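Local coordinates for EVE domain-containing protein (Pseudomonas syringae pv. tomato str. DC3000, PDB 2EVE), which is of unknown function but belongs to the EVE domains, which are related to PUA and ASCH domains, and may therefore bind RNA or modified nucleic acid bases, at residues Ile15-Leu18 against Gln19-Gly22; Ile65-Thr68 against Ala69-Asp72; Leu111-Leu114 against Lys115-Gln119. All blocks are in the same frame, centred on the assembly; numbering follows the deposited sequence.

Contact 1 of 3, residues Ile15-Leu18 against Gln19-Gly22; sequences ISDL and QRLG
Asp17 OD1 is gripped from two sources: Arg20 NH2 bonds to it at 3.1 Å in a salt bridge, and an ordered water donates a second hydrogen bond at 2.8 Å. The same water accepts from Arg20 NE, so carboxylate and guanidinium are joined both directly and through solvent. The two side chains run side by side from successive turns of helix 15-21, with carboxylate and guanidinium planes 72° apart. OD1 lies in the guanidinium plane, yet NH2 approaches OD1 from above the carboxylate plane, 45° out of it. A bend at chi3 (55°) in an otherwise extended arginine turns the head group back toward the Asp17 carboxylate, and Asp17 O lies over the rim of one guanidinium face. The other carboxylate oxygen, OD2, accepts from the backbone N of Ser14, the N-cap residue, which is the side-chain-to-N-cap half of a capping box.

Below these side chains the backbone follows the alpha-helical pattern, Leu21 N to Asp17 O at 2.9 Å and Gly22 N to Leu18 O at 2.8 Å, before Gly22 leaves the helix with positive phi. Gln19 OE1 accepts from a water that also donates to Ser16 O. Leu18, on the inner side, packs on Phe49 and Ile99. With one oxygen tied to the N-cap residue and the other to Arg20 and a water, the Asp17 carboxylate is held in place and probably stays ionised.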
loop_
_atom_site.group_PDB
_atom_site.type_symbol
_atom_site.label_atom_id
_atom_site.label_comp_id
_atom_site.label_asym_id
_atom_site.label_seq_id
_atom_site.Cartn_x
_atom_site.Cartn_y
_atom_site.Cartn_z
ATOM N N ILE A 15 -6.758 -0.596 -8.045
ATOM C CA ILE A 15 -5.647 -0.695 -8.977
ATOM C C ILE A 15 -6.114 -0.183 -10.343
ATOM O O ILE A 15 -5.309 0.318 -11.129
ATOM C CB ILE A 15 -5.131 -2.154 -9.096
ATOM C CG1 ILE A 15 -3.938 -2.215 -10.053
ATOM C CG2 ILE A 15 -6.249 -3.073 -9.556
ATOM C CD1 ILE A 15 -2.704 -1.489 -9.554
ATOM N N SER A 16 -7.413 -0.302 -10.619
ATOM C CA SER A 16 -7.958 0.185 -11.886
ATOM C C SER A 16 -7.881 1.709 -11.927
ATOM O O SER A 16 -7.620 2.297 -12.978
ATOM C CB SER A 16 -9.416 -0.260 -12.069
ATOM O OG SER A 16 -9.497 -1.647 -12.344
ATOM N N ASP A 17 -8.117 2.346 -10.783
ATOM C CA ASP A 17 -8.044 3.802 -10.711
ATOM C C ASP A 17 -6.610 4.238 -10.964
ATOM O O ASP A 17 -6.370 5.230 -11.652
ATOM C CB ASP A 17 -8.485 4.324 -9.338
ATOM C CG ASP A 17 -9.965 4.110 -9.070
ATOM O OD1 ASP A 17 -10.784 4.350 -9.984
ATOM O OD2 ASP A 17 -10.307 3.722 -7.935
ATOM N N LEU A 18 -5.652 3.502 -10.402
ATOM C CA LEU A 18 -4.241 3.842 -10.582
ATOM C C LEU A 18 -3.845 3.662 -12.042
ATOM O O LEU A 18 -3.088 4.459 -12.587
ATOM C CB LEU A 18 -3.349 2.970 -9.686
ATOM C CG LEU A 18 -1.833 3.195 -9.819
ATOM C CD1 LEU A 18 -1.495 4.653 -9.520
ATOM C CD2 LEU A 18 -1.083 2.271 -8.861
ATOM N N GLN A 19 -4.360 2.612 -12.673
ATOM C CA GLN A 19 -4.062 2.361 -14.074
ATOM C C GLN A 19 -4.565 3.542 -14.904
ATOM O O GLN A 19 -3.887 4.000 -15.827
ATOM C CB GLN A 19 -4.740 1.069 -14.528
ATOM C CG GLN A 19 -4.526 0.720 -15.990
ATOM C CD GLN A 19 -5.207 -0.583 -16.360
ATOM O OE1 GLN A 19 -6.369 -0.804 -16.019
ATOM N NE2 GLN A 19 -4.490 -1.447 -17.069
ATOM N N ARG A 20 -5.749 4.035 -14.560
ATOM C CA ARG A 20 -6.349 5.165 -15.267
ATOM C C ARG A 20 -5.576 6.462 -15.056
ATOM O O ARG A 20 -5.241 7.161 -16.017
ATOM C CB ARG A 20 -7.805 5.357 -14.814
ATOM C CG ARG A 20 -8.437 6.681 -15.260
ATOM C CD ARG A 20 -9.925 6.737 -14.929
ATOM N NE ARG A 20 -10.204 6.504 -13.512
ATOM C CZ ARG A 20 -10.067 7.413 -12.549
ATOM N NH1 ARG A 20 -9.650 8.642 -12.835
ATOM N NH2 ARG A 20 -10.350 7.090 -11.295
ATOM N N LEU A 21 -5.295 6.776 -13.793
ATOM C CA LEU A 21 -4.591 7.998 -13.431
ATOM C C LEU A 21 -3.127 8.055 -13.845
ATOM O O LEU A 21 -2.595 9.137 -14.093
ATOM C CB LEU A 21 -4.693 8.224 -11.921
ATOM C CG LEU A 21 -6.096 8.517 -11.386
ATOM C CD1 LEU A 21 -6.050 8.572 -9.869
ATOM C CD2 LEU A 21 -6.602 9.842 -11.949
ATOM N N GLY A 22 -2.475 6.900 -13.921
ATOM C CA GLY A 22 -1.070 6.877 -14.292
ATOM C C GLY A 22 -0.227 7.108 -13.059
ATOM O O GLY A 22 0.675 6.330 -12.744
HETATM O O HOH W 1 -8.238 1.235 -15.673
HETATM O O HOH W 2 -8.602 -2.343 -15.653
HETATM O O HOH W 3 -11.234 3.826 -12.715
#

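Contact 2 of 3, residues Ile65-Thr68 against Ala69-Asp72; sequences IVKT and AYPD
Ala69 follows directly on Thr68 just beyond a classic beta bulge, in which Val66 and Lys67 both face Asp98 of strand 95-110. Strand 58-71 turns a corner there and then resumes, and the contact joins Lys67 and Thr68 at the corner to Ala69 and Tyr70 beyond it. The carbonyl of Ala69 is tied back to the preceding residue through solvent: one water donates to Ala69 O at 2.6 Å and lies 2.7 Å from Thr68 OG1. Thr68 places that hydroxyl between its backbone N and carbonyl carbon (chi1 61°), from where it can share the water with the next carbonyl. The methyl group of Ala69 packs on Leu38 and Arg39 of helix 32-40.

Tyr70 carries the side-chain part of the contact. Its ring turns back toward the corner, because CG too stands between the backbone N and the carbonyl carbon (chi1 56°). Thr68 O lies at the ring edge, near its plane, 3.4 Å from CD2 of Tyr70. The fully extended Lys67 chain crosses the tyrosine at about a right angle, and its ammonium group stands 25° off the ring normal, 5.2 Å from NZ to the ring centroid, so any cation-pi attraction is weak at most. The phenol oxygen is engaged by Asp98, whose OD1 is hydrogen-bonded to Tyr70 OH, while the backbone of Tyr70 pairs with Ala96. Side chain and main chain of this residue are thus both fastened to strand 95-110.

Pro71 continues the strand to Asp72, where the chain leaves the sheet and OD1 forms a salt bridge with Arg30. Within the contact itself, the aliphatic part of the lysine makes the nearest approach of one side chain to another, Lys67 CD to Tyr70 CE2 at 4.2 Å.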
loop_
_atom_site.group_PDB
_atom_site.type_symbol
_atom_site.label_atom_id
_atom_site.label_comp_id
_atom_site.label_asym_id
_atom_site.label_seq_id
_atom_site.Cartn_x
_atom_site.Cartn_y
_atom_site.Cartn_z
ATOM N N ILE A 65 6.980 3.760 -6.714
ATOM C CA ILE A 65 7.076 5.043 -6.036
ATOM C C ILE A 65 7.672 6.078 -6.982
ATOM O O ILE A 65 8.767 5.893 -7.505
ATOM C CB ILE A 65 7.961 4.928 -4.781
ATOM C CG1 ILE A 65 7.405 3.834 -3.856
ATOM C CG2 ILE A 65 8.049 6.274 -4.076
ATOM C CD1 ILE A 65 5.927 3.985 -3.515
ATOM N N VAL A 66 6.948 7.169 -7.209
ATOM C CA VAL A 66 7.443 8.205 -8.107
ATOM C C VAL A 66 7.968 9.423 -7.361
ATOM O O VAL A 66 8.846 10.128 -7.858
ATOM C CB VAL A 66 6.357 8.624 -9.121
ATOM C CG1 VAL A 66 5.884 7.404 -9.894
ATOM C CG2 VAL A 66 5.201 9.282 -8.409
ATOM N N LYS A 67 7.434 9.674 -6.170
ATOM C CA LYS A 67 7.892 10.795 -5.351
ATOM C C LYS A 67 7.909 10.343 -3.893
ATOM O O LYS A 67 6.911 9.825 -3.393
ATOM C CB LYS A 67 6.964 11.995 -5.522
ATOM C CG LYS A 67 7.426 13.245 -4.804
ATOM C CD LYS A 67 6.519 14.406 -5.168
ATOM C CE LYS A 67 6.943 15.692 -4.504
ATOM N NZ LYS A 67 6.072 16.810 -4.955
ATOM N N THR A 68 9.038 10.533 -3.218
ATOM C CA THR A 68 9.163 10.110 -1.831
ATOM C C THR A 68 8.290 10.923 -0.881
ATOM O O THR A 68 7.744 11.970 -1.241
ATOM C CB THR A 68 10.639 10.146 -1.344
ATOM O OG1 THR A 68 11.154 11.480 -1.437
ATOM C CG2 THR A 68 11.504 9.206 -2.188
ATOM N N ALA A 69 8.175 10.421 0.342
ATOM C CA ALA A 69 7.339 11.009 1.384
ATOM C C ALA A 69 7.395 12.509 1.630
ATOM O O ALA A 69 8.460 13.121 1.679
ATOM C CB ALA A 69 7.590 10.278 2.692
ATOM N N TYR A 70 6.214 13.087 1.807
ATOM C CA TYR A 70 6.078 14.500 2.099
ATOM C C TYR A 70 4.872 14.658 3.021
ATOM O O TYR A 70 4.038 13.760 3.112
ATOM C CB TYR A 70 5.913 15.296 0.799
ATOM C CG TYR A 70 4.768 14.868 -0.088
ATOM C CD1 TYR A 70 3.492 15.389 0.099
ATOM C CD2 TYR A 70 4.970 13.981 -1.145
ATOM C CE1 TYR A 70 2.445 15.049 -0.745
ATOM C CE2 TYR A 70 3.925 13.629 -1.999
ATOM C CZ TYR A 70 2.666 14.171 -1.794
ATOM O OH TYR A 70 1.631 13.870 -2.646
ATOM N N PRO A 71 4.773 15.789 3.736
ATOM C CA PRO A 71 3.638 15.998 4.645
ATOM C C PRO A 71 2.299 15.745 3.962
ATOM O O PRO A 71 2.014 16.307 2.906
ATOM C CB PRO A 71 3.821 17.447 5.088
ATOM C CG PRO A 71 5.320 17.592 5.085
ATOM C CD PRO A 71 5.702 16.931 3.783
ATOM N N ASP A 72 1.488 14.889 4.580
ATOM C CA ASP A 72 0.183 14.505 4.050
ATOM C C ASP A 72 -0.827 15.646 4.121
ATOM O O ASP A 72 -1.301 15.997 5.197
ATOM C CB ASP A 72 -0.342 13.291 4.825
ATOM C CG ASP A 72 -1.586 12.694 4.204
ATOM O OD1 ASP A 72 -2.007 11.610 4.663
ATOM O OD2 ASP A 72 -2.146 13.305 3.266
HETATM O O HOH W 4 10.882 12.239 1.105
#

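Contact 3 of 3, residues Leu111-Leu114 against Lys115-Gln119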
loop_
_atom_site.group_PDB
_atom_site.type_symbol
_atom_site.label_atom_id
_atom_site.label_comp_id
_atom_site.label_asym_id
_atom_site.label_seq_id
_atom_site.Cartn_x
_atom_site.Cartn_y
_atom_site.Cartn_z
ATOM N N LEU A 111 -6.272 -13.330 -0.131
ATOM C CA LEU A 111 -5.587 -13.401 1.149
ATOM C C LEU A 111 -5.447 -14.851 1.607
ATOM O O LEU A 111 -4.377 -15.272 2.048
ATOM C CB LEU A 111 -6.359 -12.598 2.197
ATOM C CG LEU A 111 -5.820 -12.631 3.629
ATOM C CD1 LEU A 111 -4.430 -12.020 3.684
ATOM C CD2 LEU A 111 -6.775 -11.871 4.537
ATOM N N GLY A 112 -6.533 -15.611 1.500
ATOM C CA GLY A 112 -6.498 -17.005 1.909
ATOM C C GLY A 112 -5.467 -17.796 1.128
ATOM O O GLY A 112 -4.774 -18.654 1.680
ATOM N N TYR A 113 -5.365 -17.497 -0.162
ATOM C CA TYR A 113 -4.422 -18.166 -1.049
ATOM C C TYR A 113 -2.982 -17.836 -0.651
ATOM O O TYR A 113 -2.107 -18.704 -0.657
ATOM C CB TYR A 113 -4.700 -17.740 -2.495
ATOM C CG TYR A 113 -3.818 -18.388 -3.539
ATOM C CD1 TYR A 113 -3.527 -19.751 -3.492
ATOM C CD2 TYR A 113 -3.297 -17.640 -4.593
ATOM C CE1 TYR A 113 -2.738 -20.353 -4.470
ATOM C CE2 TYR A 113 -2.508 -18.231 -5.577
ATOM C CZ TYR A 113 -2.232 -19.586 -5.510
ATOM O OH TYR A 113 -1.447 -20.167 -6.478
ATOM N N LEU A 114 -2.742 -16.578 -0.296
ATOM C CA LEU A 114 -1.409 -16.149 0.112
ATOM C C LEU A 114 -1.010 -16.795 1.437
ATOM O O LEU A 114 0.159 -17.110 1.651
ATOM C CB LEU A 114 -1.367 -14.622 0.238
ATOM C CG LEU A 114 -1.604 -13.845 -1.061
ATOM C CD1 LEU A 114 -1.784 -12.363 -0.762
ATOM C CD2 LEU A 114 -0.425 -14.061 -2.003
ATOM N N LYS A 115 -1.980 -16.997 2.324
ATOM C CA LYS A 115 -1.697 -17.612 3.619
ATOM C C LYS A 115 -1.286 -19.077 3.481
ATOM O O LYS A 115 -0.718 -19.659 4.403
ATOM C CB LYS A 115 -2.917 -17.501 4.543
ATOM C CG LYS A 115 -3.189 -16.091 5.046
ATOM C CD LYS A 115 -4.391 -16.058 5.981
ATOM C CE LYS A 115 -4.630 -14.658 6.528
ATOM N NZ LYS A 115 -5.831 -14.605 7.412
ATOM N N GLN A 116 -1.569 -19.671 2.326
ATOM C CA GLN A 116 -1.213 -21.064 2.087
ATOM C C GLN A 116 0.233 -21.207 1.617
ATOM O O GLN A 116 0.731 -22.321 1.459
ATOM C CB GLN A 116 -2.148 -21.674 1.040
ATOM C CG GLN A 116 -3.597 -21.783 1.485
ATOM C CD GLN A 116 -4.511 -22.264 0.374
ATOM O OE1 GLN A 116 -5.685 -22.557 0.601
ATOM N NE2 GLN A 116 -3.976 -22.343 -0.840
ATOM N N GLN A 117 0.907 -20.080 1.400
ATOM C CA GLN A 117 2.289 -20.090 0.930
ATOM C C GLN A 117 3.300 -20.054 2.074
ATOM O O GLN A 117 3.385 -19.072 2.810
ATOM C CB GLN A 117 2.533 -18.895 0.004
ATOM C CG GLN A 117 1.464 -18.700 -1.065
ATOM C CD GLN A 117 1.193 -19.968 -1.855
ATOM O OE1 GLN A 117 2.118 -20.632 -2.322
ATOM N NE2 GLN A 117 -0.081 -20.302 -2.016
ATOM N N SER A 118 4.076 -21.125 2.210
ATOM C CA SER A 118 5.074 -21.199 3.269
ATOM C C SER A 118 6.130 -20.101 3.134
ATOM O O SER A 118 6.646 -19.601 4.133
ATOM C CB SER A 118 5.750 -22.579 3.268
ATOM O OG SER A 118 6.428 -22.824 2.048
ATOM N N GLN A 119 6.445 -19.721 1.900
ATOM C CA GLN A 119 7.443 -18.685 1.656
ATOM C C GLN A 119 7.008 -17.302 2.122
ATOM O O GLN A 119 7.822 -16.383 2.194
ATOM C CB GLN A 119 7.795 -18.620 0.168
ATOM C CG GLN A 119 8.802 -19.660 -0.280
ATOM C CD GLN A 119 9.134 -19.543 -1.752
ATOM O OE1 GLN A 119 8.315 -19.866 -2.614
ATOM N NE2 GLN A 119 10.338 -19.068 -2.050
HETATM O O HOH W 5 1.702 -17.699 4.335
#
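Gln117 reaches back from the chain leaving helix 111-115 to the carbonyl of Tyr113. Its CB and CG each lie 3.4 Å from Leu114 O, and CG also passes Tyr113 O. A bend at chi2 (-52°) then folds the chain so that NE2 donates to Tyr113 O at 2.9 Å, almost straight at 173° and with the acceptor in the amide plane. NE2 also stands 3.6 Å from Tyr113 CE1, the ring and amide planes 67° apart. Gln116 N reaches Tyr113 O from the opposite face of the carbonyl plane, so this oxygen at the helix end serves two donors.

Gln116 brings its own NE2 to the edge of the tyrosine ring, 3.7 Å from Tyr113 CD1. Along the other flank, the extended Lys115 chain lays CE 3.7 Å from Leu111 CG. The backbone steps from Lys115 N to Leu111 O, an alpha-helical bond, to Gln117 N bonding Leu114 O, one residue shorter, as the helix unwinds.

The short helix follows strand 95-110 directly; Tyr113, Leu114 and Gln117 touch Leu148 of helix 139-149, while Leu111 and Leu114 pack against Leu125 in the loop leading to strand 134-137.

How the contacts relate
The three contacts follow one another along the chain within the EVE domain and do not touch. Contacts 1 and 2 are closest, with nearest atoms about 6 Å and centres 18 Å apart, and both pack on strand 95-110: Leu18 and Ile65 share Ile99 as a neighbour. Contact 3 begins where that strand ends, its centre 26 Å from that of contact 1 and 30 Å from that of contact 2, which lies on the opposite side of the chain's centre. Contact 3 alone includes a residue of the ligand pocket, Leu111, whose side chain is about 4 Å from the bound tris-hydroxymethyl-methyl-ammonium; Lys7, Tyr50, Ser52 and Ser53 complete that site.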